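Local coordinates for protein geranyltranstransferase (Campylobacter jejuni, PDB 3NPK) that probably catalyses the condensation of geranyl diphosphate with isopentenyl diphosphate to farnesyl diphosphate, releasing pyrophosphate, in isoprenoid biosynthesis, at residues 8-13 and 39-44; 25-30 and 107-112; 32-37 and 89-94. All blocks are in the same frame, centred on the assembly; numbering follows the deposited sequence.

How the contacts relate
From the N terminus, helix 5-14 supplies the first side of contact 1, and helix 27-37 then supplies one side of both other contacts: its start serves contact 2 and its last turns contact 3. Both open before contact 1 closes at 39-44 and close after it, so contact 1 crosses each. Contact 3 closes next, on the short hairpin at 89-94, and contact 2 last, on helix 103-122, so that the loop of contact 2 encloses that of contact 3. Contacts 1 and 3 meet where Gly39 touches Arg92, and both hold the pyrophosphate; contact 2, about 20 Å from contact 1 between centres, ties the start of helix 27-37 to helix 103-122 at the subunit interface.

Contact 1 of 3, residues 8-13 and 39-44; sequences LFIHHL and GKHFRA. With PPV (pyrophosphate), chain C.
His41 sits between helix 5-14 and the start of helix 42-54, for which it is the N-cap residue, and its imidazole carries most of this buried contact. The backbone at His41 is in the left-handed region, and its CG stands beside the backbone N (chi1 -54°), which sends the ring toward the N-terminal helix. Phe9, with CG anti to its own backbone N (chi1 -177°), reaches across and sets its ring edge over one imidazole face. The result is a T-shaped pair with planes at 79°, in which Phe9 CD2 comes 3.5 Å from His41 CD2. Gly39 O covers the opposite imidazole face, so the ring is held between a carbonyl oxygen and an aromatic edge. Ile10 CG1 touches the ring's rim in its plane, and Leu13 CD1 lies 3.9 Å from His41 CE1. Phe9 is itself covered on one face by Ala44, whose CB stands 3.8 Å from the centre of the Phe9 ring, almost on its normal, in a CH-pi contact.

Lys40, just before His41, and Arg43, two residues after it, turn to the pyrophosphate instead. Lys40 bends at chi3 and chi4, curling back so that NZ reaches O32 at 2.8 Å and O21 at 3.0 Å, one oxygen on each phosphate. The backbone Lys40 N also donates to O32, at 2.8 Å and nearly straight, so two nitrogens of one residue grip that atom. Arg43 instead runs extended from CG to NE, and its NH1 meets O31 edge-on at 3.1 Å. These positive groups would be expected to stabilise the ligand's negative charge. Gly39, Lys40 and Arg43 match the GKxxR motif of polyprenyl synthetases, which in relatives binds the diphosphate of isopentenyl diphosphate.

Contact 2 of 3, residues 25-30 and 107-112; sequences PFFNEA and ILVGDA
Two helices of the all-alpha isoprenyl synthase fold pack here, the first turn of helix 27-37 against the first half of helix 103-122; the side chains that meet are all apolar, with no hydrogen bond across the contact. Phe27 contributes the largest share. Its CG lies anti to the backbone N (chi1 -157°), and the ring crosses Leu108 at about a right angle while running past Val109 in the opposite direction. The ring enters with its rim foremost: Leu108 O lies in the ring plane, 4.0 Å from Phe27 CZ, and the CB of Ala112 also faces that edge. Phe27 CE1 meets Leu108 CB at 4.0 Å, whereas the methyl Val109 CG2 approaches the ring obliquely.

Phe27 also packs on Ala152 of the second subunit, and on helix 103-122 Asp111 OD2 hydrogen-bonds to His79 of the second subunit, so this pair of helices forms part of the subunit interface.

Where the backbones draw closest, at Ala30 and Val109, the two branches of the valine divide the work: CG1 faces the carbonyl Ala30 O, and CG2 rests 3.8 Å from Ala30 CB.

Contact 3 of 3, residues 32-37 and 89-94; sequences ALMLKA and DFRRGI. With PPV (pyrophosphate), chain C.
Hydrogen bonds centre on Arg92, whose side chain runs extended from CG to NE and brings the guanidinium past the last turns of helix 27-37. Its NH1 donates to the backbone Met34 O at 2.8 Å, but the bond is bent (138° at the hydrogen), and the donor stands 49° out of the carbonyl plane. The same NH1 is also bonded to Thr74 on helix 59-80. The remaining edge faces pyrophosphate: Arg92 NE gives an almost straight bond to O12 at 2.9 Å, and NH2 one to O22 at 2.7 Å. Both oxygens belong to one phosphate, so the paired bonds fix the rotation of the guanidinium while Met34 and Thr74 brace it from behind. A water joins the backbones, donating to Ala37 O at 2.9 Å and to Arg92 O at 2.8 Å.

Apolar contacts gather round Ile94. Its CG1 is wedged between the backbone N and the carbonyl carbon (chi1 56°), which carries CD1 onto the helix, 3.5 Å from Ala37 CB and 3.6 Å from Leu33 CG. Met34, a selenomethionine here, bends at chi2 so that its tip slides between Ile94 and Arg91, crossing Arg91 at about a right angle with SE 3.6 Å from Arg91 CG. Arg91 itself bends away to form a salt bridge with Asp81.

The backbone that presents these groups is a tight hairpin, with a type I' turn from Arg91 to Ile94 and Gly93 within it. This Arg-Arg-Gly turn follows the aspartate-rich DDxxxxD motif of polyprenyl synthetases, and the position of the pyrophosphate held by Arg92 is consistent with the site that binds the diphosphate of isopentenyl diphosphate in this family.

Contact 1 of 3, residues 8-13 and 39-44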
loop_
_atom_site.group_PDB
_atom_site.type_symbol
_atom_site.label_atom_id
_atom_site.label_comp_id
_atom_site.label_asym_id
_atom_site.label_seq_id
_atom_site.Cartn_x
_atom_site.Cartn_y
_atom_site.Cartn_z
ATOM N N LEU A 8 -12.873 18.125 -13.962
ATOM C CA LEU A 8 -11.924 17.305 -14.694
ATOM C C LEU A 8 -11.524 16.097 -13.861
ATOM O O LEU A 8 -11.527 14.963 -14.345
ATOM C CB LEU A 8 -10.688 18.120 -15.060
ATOM C CG LEU A 8 -9.625 17.401 -15.889
ATOM C CD1 LEU A 8 -10.101 17.196 -17.314
ATOM C CD2 LEU A 8 -8.324 18.194 -15.878
ATOM N N PHE A 9 -11.164 16.332 -12.600
ATOM C CA PHE A 9 -10.784 15.214 -11.733
ATOM C C PHE A 9 -11.945 14.240 -11.411
ATOM O O PHE A 9 -11.771 13.014 -11.436
ATOM C CB PHE A 9 -10.140 15.671 -10.426
ATOM C CG PHE A 9 -9.705 14.517 -9.595
ATOM C CD1 PHE A 9 -8.646 13.720 -10.027
ATOM C CD2 PHE A 9 -10.418 14.135 -8.461
ATOM C CE1 PHE A 9 -8.259 12.593 -9.318
ATOM C CE2 PHE A 9 -10.034 13.011 -7.736
ATOM C CZ PHE A 9 -8.946 12.240 -8.160
ATOM N N ILE A 10 -13.126 14.772 -11.118
ATOM C CA ILE A 10 -14.266 13.892 -10.881
ATOM C C ILE A 10 -14.533 12.982 -12.087
ATOM O O ILE A 10 -14.775 11.788 -11.934
ATOM C CB ILE A 10 -15.525 14.694 -10.547
ATOM C CG1 ILE A 10 -15.357 15.337 -9.165
ATOM C CG2 ILE A 10 -16.761 13.778 -10.562
ATOM C CD1 ILE A 10 -16.393 16.382 -8.844
ATOM N N HIS A 11 -14.493 13.553 -13.287
ATOM C CA HIS A 11 -14.711 12.770 -14.493
ATOM C C HIS A 11 -13.622 11.691 -14.624
ATOM O O HIS A 11 -13.903 10.541 -14.975
ATOM C CB HIS A 11 -14.724 13.711 -15.699
ATOM C CG HIS A 11 -14.984 13.032 -17.004
ATOM N ND1 HIS A 11 -16.252 12.692 -17.428
ATOM C CD2 HIS A 11 -14.141 12.653 -17.994
ATOM C CE1 HIS A 11 -16.177 12.121 -18.618
ATOM N NE2 HIS A 11 -14.907 12.085 -18.982
ATOM N N HIS A 12 -12.382 12.049 -14.300
ATOM C CA HIS A 12 -11.282 11.089 -14.380
ATOM C C HIS A 12 -11.486 9.942 -13.392
ATOM O O HIS A 12 -11.323 8.777 -13.743
ATOM C CB HIS A 12 -9.949 11.791 -14.123
ATOM C CG HIS A 12 -8.751 10.938 -14.395
ATOM N ND1 HIS A 12 -8.300 10.679 -15.671
ATOM C CD2 HIS A 12 -7.912 10.278 -13.556
ATOM C CE1 HIS A 12 -7.220 9.919 -15.608
ATOM N NE2 HIS A 12 -6.967 9.652 -14.338
ATOM N N LEU A 13 -11.853 10.282 -12.158
ATOM C CA LEU A 13 -12.092 9.276 -11.132
ATOM C C LEU A 13 -13.207 8.334 -11.571
ATOM O O LEU A 13 -13.086 7.114 -11.460
ATOM C CB LEU A 13 -12.444 9.956 -9.804
ATOM C CG LEU A 13 -12.784 9.057 -8.601
ATOM C CD1 LEU A 13 -12.491 9.780 -7.282
ATOM C CD2 LEU A 13 -14.227 8.614 -8.639
ATOM N N GLY A 39 -16.227 13.352 -1.230
ATOM C CA GLY A 39 -14.846 13.750 -1.075
ATOM C C GLY A 39 -14.659 15.079 -1.771
ATOM O O GLY A 39 -15.050 15.249 -2.929
ATOM N N LYS A 40 -14.062 16.030 -1.067
ATOM C CA LYS A 40 -13.800 17.341 -1.645
ATOM C C LYS A 40 -12.616 17.323 -2.617
ATOM O O LYS A 40 -12.409 18.283 -3.368
ATOM C CB LYS A 40 -13.579 18.371 -0.535
ATOM C CG LYS A 40 -14.801 18.569 0.362
ATOM C CD LYS A 40 -14.503 19.498 1.548
ATOM C CE LYS A 40 -13.636 18.822 2.612
ATOM N NZ LYS A 40 -14.275 17.589 3.169
ATOM N N HIS A 41 -11.868 16.219 -2.607
ATOM C CA HIS A 41 -10.669 16.051 -3.448
ATOM C C HIS A 41 -9.656 17.155 -3.265
ATOM O O HIS A 41 -8.975 17.534 -4.218
ATOM C CB HIS A 41 -11.005 15.958 -4.934
ATOM C CG HIS A 41 -12.004 14.904 -5.262
ATOM N ND1 HIS A 41 -12.073 13.691 -4.606
ATOM C CD2 HIS A 41 -12.978 14.884 -6.197
ATOM C CE1 HIS A 41 -13.060 12.974 -5.120
ATOM N NE2 HIS A 41 -13.622 13.675 -6.087
ATOM N N PHE A 42 -9.556 17.665 -2.046
ATOM C CA PHE A 42 -8.625 18.749 -1.726
ATOM C C PHE A 42 -7.191 18.368 -2.117
ATOM O O PHE A 42 -6.469 19.166 -2.723
ATOM C CB PHE A 42 -8.746 19.066 -0.221
ATOM C CG PHE A 42 -7.757 20.076 0.296
ATOM C CD1 PHE A 42 -7.826 21.413 -0.091
ATOM C CD2 PHE A 42 -6.788 19.701 1.216
ATOM C CE1 PHE A 42 -6.919 22.348 0.421
ATOM C CE2 PHE A 42 -5.888 20.625 1.722
ATOM C CZ PHE A 42 -5.951 21.942 1.327
ATOM N N ARG A 43 -6.774 17.151 -1.785
ATOM C CA ARG A 43 -5.401 16.757 -2.082
ATOM C C ARG A 43 -5.157 16.668 -3.593
ATOM O O ARG A 43 -4.160 17.208 -4.108
ATOM C CB ARG A 43 -5.062 15.452 -1.367
ATOM C CG ARG A 43 -5.085 15.637 0.147
ATOM C CD ARG A 43 -5.306 14.351 0.926
ATOM N NE ARG A 43 -5.458 14.622 2.361
ATOM C CZ ARG A 43 -6.575 15.069 2.938
ATOM N NH1 ARG A 43 -7.668 15.282 2.214
ATOM N NH2 ARG A 43 -6.608 15.296 4.254
ATOM N N ALA A 44 -6.047 15.985 -4.305
ATOM C CA ALA A 44 -5.989 15.979 -5.770
ATOM C C ALA A 44 -5.910 17.399 -6.330
ATOM O O ALA A 44 -5.101 17.684 -7.218
ATOM C CB ALA A 44 -7.214 15.261 -6.349
HETATM O O11 PPV C . -10.977 14.365 5.765
HETATM P P1 PPV C . -11.495 15.293 4.503
HETATM O O21 PPV C . -12.157 16.705 5.028
HETATM O O31 PPV C . -10.377 15.618 3.616
HETATM O OPP PPV C . -12.700 14.425 3.806
HETATM P P2 PPV C . -13.067 14.249 2.219
HETATM O O12 PPV C . -14.434 13.330 2.290
HETATM O O22 PPV C . -11.938 13.356 1.463
HETATM O O32 PPV C . -13.333 15.540 1.560
#

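Contact 2 of 3, residues 25-30 and 107-112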
loop_
_atom_site.group_PDB
_atom_site.type_symbol
_atom_site.label_atom_id
_atom_site.label_comp_id
_atom_site.label_asym_id
_atom_site.label_seq_id
_atom_site.Cartn_x
_atom_site.Cartn_y
_atom_site.Cartn_z
ATOM N N PRO A 25 -19.588 -11.304 -5.682
ATOM C CA PRO A 25 -20.787 -10.539 -6.058
ATOM C C PRO A 25 -20.714 -9.031 -5.820
ATOM O O PRO A 25 -21.533 -8.310 -6.404
ATOM C CB PRO A 25 -21.892 -11.166 -5.181
ATOM C CG PRO A 25 -21.137 -11.659 -3.985
ATOM C CD PRO A 25 -19.854 -12.223 -4.568
ATOM N N PHE A 26 -19.775 -8.543 -5.002
ATOM C CA PHE A 26 -19.804 -7.114 -4.685
ATOM C C PHE A 26 -18.468 -6.427 -4.486
ATOM O O PHE A 26 -18.447 -5.232 -4.198
ATOM C CB PHE A 26 -20.707 -6.822 -3.466
ATOM C CG PHE A 26 -20.249 -7.464 -2.177
ATOM C CD1 PHE A 26 -19.131 -6.994 -1.492
ATOM C CD2 PHE A 26 -20.955 -8.528 -1.638
ATOM C CE1 PHE A 26 -18.726 -7.589 -0.301
ATOM C CE2 PHE A 26 -20.560 -9.111 -0.447
ATOM C CZ PHE A 26 -19.440 -8.656 0.213
ATOM N N PHE A 27 -17.355 -7.141 -4.658
ATOM C CA PHE A 27 -16.084 -6.494 -4.359
ATOM C C PHE A 27 -15.877 -5.236 -5.206
ATOM O O PHE A 27 -15.413 -4.220 -4.693
ATOM C CB PHE A 27 -14.891 -7.448 -4.470
ATOM C CG PHE A 27 -13.702 -6.986 -3.673
ATOM C CD1 PHE A 27 -13.686 -7.132 -2.288
ATOM C CD2 PHE A 27 -12.617 -6.380 -4.292
ATOM C CE1 PHE A 27 -12.605 -6.686 -1.527
ATOM C CE2 PHE A 27 -11.529 -5.924 -3.533
ATOM C CZ PHE A 27 -11.523 -6.083 -2.155
ATOM N N ASN A 28 -16.211 -5.285 -6.496
ATOM C CA ASN A 28 -16.064 -4.084 -7.317
ATOM C C ASN A 28 -16.918 -2.918 -6.846
ATOM O O ASN A 28 -16.462 -1.778 -6.818
ATOM C CB ASN A 28 -16.336 -4.370 -8.796
ATOM C CG ASN A 28 -15.259 -5.218 -9.432
ATOM O OD1 ASN A 28 -14.106 -5.208 -9.001
ATOM N ND2 ASN A 28 -15.632 -5.973 -10.463
ATOM N N GLU A 29 -18.167 -3.204 -6.509
ATOM C CA GLU A 29 -19.047 -2.170 -5.991
ATOM C C GLU A 29 -18.495 -1.593 -4.684
ATOM O O GLU A 29 -18.533 -0.374 -4.465
ATOM C CB GLU A 29 -20.460 -2.735 -5.792
ATOM C CG GLU A 29 -21.219 -2.907 -7.100
ATOM C CD GLU A 29 -20.933 -4.220 -7.824
ATOM O OE1 GLU A 29 -20.109 -5.024 -7.347
ATOM O OE2 GLU A 29 -21.554 -4.454 -8.894
ATOM N N ALA A 30 -17.959 -2.461 -3.829
ATOM C CA ALA A 30 -17.394 -2.009 -2.560
ATOM C C ALA A 30 -16.143 -1.143 -2.776
ATOM O O ALA A 30 -15.931 -0.165 -2.064
ATOM C CB ALA A 30 -17.064 -3.204 -1.698
ATOM N N ILE A 107 -11.776 -3.955 5.466
ATOM C CA ILE A 107 -10.325 -4.105 5.609
ATOM C C ILE A 107 -9.681 -4.324 4.236
ATOM O O ILE A 107 -8.720 -3.631 3.858
ATOM C CB ILE A 107 -9.959 -5.275 6.528
ATOM C CG1 ILE A 107 -10.387 -4.972 7.962
ATOM C CG2 ILE A 107 -8.439 -5.540 6.465
ATOM C CD1 ILE A 107 -10.532 -6.216 8.822
ATOM N N LEU A 108 -10.217 -5.277 3.478
ATOM C CA LEU A 108 -9.612 -5.636 2.187
ATOM C C LEU A 108 -9.755 -4.562 1.103
ATOM O O LEU A 108 -8.854 -4.403 0.279
ATOM C CB LEU A 108 -10.178 -6.961 1.677
ATOM C CG LEU A 108 -9.865 -8.173 2.565
ATOM C CD1 LEU A 108 -10.553 -9.435 2.009
ATOM C CD2 LEU A 108 -8.340 -8.357 2.712
ATOM N N VAL A 109 -10.879 -3.845 1.081
ATOM C CA VAL A 109 -11.003 -2.735 0.146
ATOM C C VAL A 109 -9.934 -1.677 0.461
ATOM O O VAL A 109 -9.279 -1.166 -0.450
ATOM C CB VAL A 109 -12.415 -2.095 0.145
ATOM C CG1 VAL A 109 -12.370 -0.715 -0.538
ATOM C CG2 VAL A 109 -13.435 -3.005 -0.561
ATOM N N GLY A 110 -9.747 -1.346 1.738
ATOM C CA GLY A 110 -8.694 -0.405 2.086
ATOM C C GLY A 110 -7.324 -0.919 1.645
ATOM O O GLY A 110 -6.521 -0.170 1.083
ATOM N N ASP A 111 -7.055 -2.200 1.896
ATOM C CA ASP A 111 -5.777 -2.805 1.496
ATOM C C ASP A 111 -5.600 -2.678 -0.016
ATOM O O ASP A 111 -4.521 -2.299 -0.499
ATOM C CB ASP A 111 -5.702 -4.281 1.895
ATOM C CG ASP A 111 -5.562 -4.478 3.399
ATOM O OD1 ASP A 111 -5.311 -3.496 4.123
ATOM O OD2 ASP A 111 -5.712 -5.617 3.860
ATOM N N ALA A 112 -6.659 -3.004 -0.762
ATOM C CA ALA A 112 -6.630 -2.885 -2.221
ATOM C C ALA A 112 -6.304 -1.473 -2.681
ATOM O O ALA A 112 -5.511 -1.289 -3.600
ATOM C CB ALA A 112 -7.948 -3.361 -2.826
#

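Contact 3 of 3, residues 32-37 and 89-94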
loop_
_atom_site.group_PDB
_atom_site.type_symbol
_atom_site.label_atom_id
_atom_site.label_comp_id
_atom_site.label_asym_id
_atom_site.label_seq_id
_atom_site.Cartn_x
_atom_site.Cartn_y
_atom_site.Cartn_z
ATOM N N ALA A 32 -15.636 0.788 -5.343
ATOM C CA ALA A 32 -16.062 2.062 -5.921
ATOM C C ALA A 32 -16.826 2.942 -4.937
ATOM O O ALA A 32 -16.817 4.152 -5.051
ATOM C CB ALA A 32 -16.927 1.809 -7.157
ATOM N N LEU A 33 -17.493 2.320 -3.974
ATOM C CA LEU A 33 -18.512 3.005 -3.193
ATOM C C LEU A 33 -18.019 4.298 -2.544
ATOM O O LEU A 33 -18.631 5.352 -2.698
ATOM C CB LEU A 33 -19.060 2.056 -2.125
ATOM C CG LEU A 33 -20.361 2.464 -1.443
ATOM C CD1 LEU A 33 -21.490 2.510 -2.476
ATOM C CD2 LEU A 33 -20.690 1.498 -0.314
HETATM N N MSE A 34 -16.920 4.225 -1.801
HETATM C CA MSE A 34 -16.424 5.402 -1.099
HETATM C C MSE A 34 -15.762 6.413 -2.013
HETATM O O MSE A 34 -15.759 7.612 -1.714
HETATM C CB MSE A 34 -15.462 5.019 0.020
HETATM C CG MSE A 34 -16.124 4.726 1.329
HETATM SE SE MSE A 34 -17.294 6.170 2.046
HETATM C CE MSE A 34 -18.318 5.033 3.246
ATOM N N LEU A 35 -15.198 5.936 -3.119
ATOM C CA LEU A 35 -14.586 6.834 -4.090
ATOM C C LEU A 35 -15.639 7.692 -4.765
ATOM O O LEU A 35 -15.420 8.879 -5.017
ATOM C CB LEU A 35 -13.809 6.033 -5.132
ATOM C CG LEU A 35 -12.551 5.336 -4.607
ATOM C CD1 LEU A 35 -12.049 4.386 -5.684
ATOM C CD2 LEU A 35 -11.483 6.377 -4.254
ATOM N N LYS A 36 -16.785 7.084 -5.056
ATOM C CA LYS A 36 -17.856 7.778 -5.758
ATOM C C LYS A 36 -18.743 8.608 -4.849
ATOM O O LYS A 36 -19.360 9.576 -5.304
ATOM C CB LYS A 36 -18.730 6.772 -6.502
ATOM C CG LYS A 36 -18.101 6.248 -7.771
ATOM C CD LYS A 36 -19.166 5.700 -8.720
ATOM C CE LYS A 36 -19.566 4.286 -8.343
ATOM N NZ LYS A 36 -20.817 3.846 -9.029
ATOM N N ALA A 37 -18.816 8.224 -3.574
ATOM C CA ALA A 37 -19.824 8.769 -2.652
ATOM C C ALA A 37 -19.599 10.242 -2.375
ATOM O O ALA A 37 -20.547 11.017 -2.193
ATOM C CB ALA A 37 -19.816 7.991 -1.343
ATOM N N ASP A 89 -20.345 4.884 11.723
ATOM C CA ASP A 89 -21.443 4.264 10.995
ATOM C C ASP A 89 -21.678 4.890 9.627
ATOM O O ASP A 89 -22.328 4.279 8.773
ATOM C CB ASP A 89 -22.746 4.366 11.799
ATOM C CG ASP A 89 -22.772 3.445 13.009
ATOM O OD1 ASP A 89 -21.934 2.529 13.109
ATOM O OD2 ASP A 89 -23.661 3.631 13.862
ATOM N N PHE A 90 -21.191 6.114 9.433
ATOM C CA PHE A 90 -21.378 6.838 8.176
ATOM C C PHE A 90 -20.124 7.603 7.776
ATOM O O PHE A 90 -19.347 8.034 8.631
ATOM C CB PHE A 90 -22.521 7.844 8.302
ATOM C CG PHE A 90 -23.840 7.215 8.612
ATOM C CD1 PHE A 90 -24.662 6.771 7.595
ATOM C CD2 PHE A 90 -24.256 7.056 9.926
ATOM C CE1 PHE A 90 -25.876 6.180 7.879
ATOM C CE2 PHE A 90 -25.466 6.470 10.216
ATOM C CZ PHE A 90 -26.281 6.033 9.189
ATOM N N ARG A 91 -19.943 7.771 6.469
ATOM C CA ARG A 91 -18.837 8.549 5.908
ATOM C C ARG A 91 -19.278 9.046 4.528
ATOM O O ARG A 91 -19.868 8.297 3.759
ATOM C CB ARG A 91 -17.581 7.678 5.791
ATOM C CG ARG A 91 -16.454 8.250 4.912
ATOM C CD ARG A 91 -15.717 9.382 5.578
ATOM N NE ARG A 91 -14.902 8.906 6.687
ATOM C CZ ARG A 91 -14.027 9.658 7.342
ATOM N NH1 ARG A 91 -13.344 9.132 8.345
ATOM N NH2 ARG A 91 -13.834 10.932 6.993
ATOM N N ARG A 92 -19.011 10.311 4.228
ATOM C CA ARG A 92 -19.366 10.888 2.927
ATOM C C ARG A 92 -20.849 10.688 2.576
ATOM O O ARG A 92 -21.227 10.534 1.406
ATOM C CB ARG A 92 -18.447 10.340 1.829
ATOM C CG ARG A 92 -17.025 10.868 1.938
ATOM C CD ARG A 92 -16.059 10.118 1.029
ATOM N NE ARG A 92 -14.755 10.774 0.990
ATOM C CZ ARG A 92 -13.702 10.295 0.329
ATOM N NH1 ARG A 92 -13.804 9.163 -0.365
ATOM N NH2 ARG A 92 -12.545 10.936 0.361
ATOM N N GLY A 93 -21.691 10.696 3.601
ATOM C CA GLY A 93 -23.126 10.693 3.382
ATOM C C GLY A 93 -23.773 9.327 3.228
ATOM O O GLY A 93 -24.985 9.230 3.065
ATOM N N ILE A 94 -22.973 8.272 3.282
ATOM C CA ILE A 94 -23.488 6.912 3.164
ATOM C C ILE A 94 -22.981 6.062 4.324
ATOM O O ILE A 94 -22.059 6.467 5.032
ATOM C CB ILE A 94 -23.049 6.267 1.831
ATOM C CG1 ILE A 94 -21.522 6.287 1.674
ATOM C CG2 ILE A 94 -23.702 6.984 0.656
ATOM C CD1 ILE A 94 -21.022 5.327 0.605
HETATM O O11 PPV C . -10.977 14.365 5.765
HETATM P P1 PPV C . -11.495 15.293 4.503
HETATM O O21 PPV C . -12.157 16.705 5.028
HETATM O O31 PPV C . -10.377 15.618 3.616
HETATM O OPP PPV C . -12.700 14.425 3.806
HETATM P P2 PPV C . -13.067 14.249 2.219
HETATM O O12 PPV C . -14.434 13.330 2.290
HETATM O O22 PPV C . -11.938 13.356 1.463
HETATM O O32 PPV C . -13.333 15.540 1.560
HETATM O O HOH W 1 -23.008 10.509 -0.772
#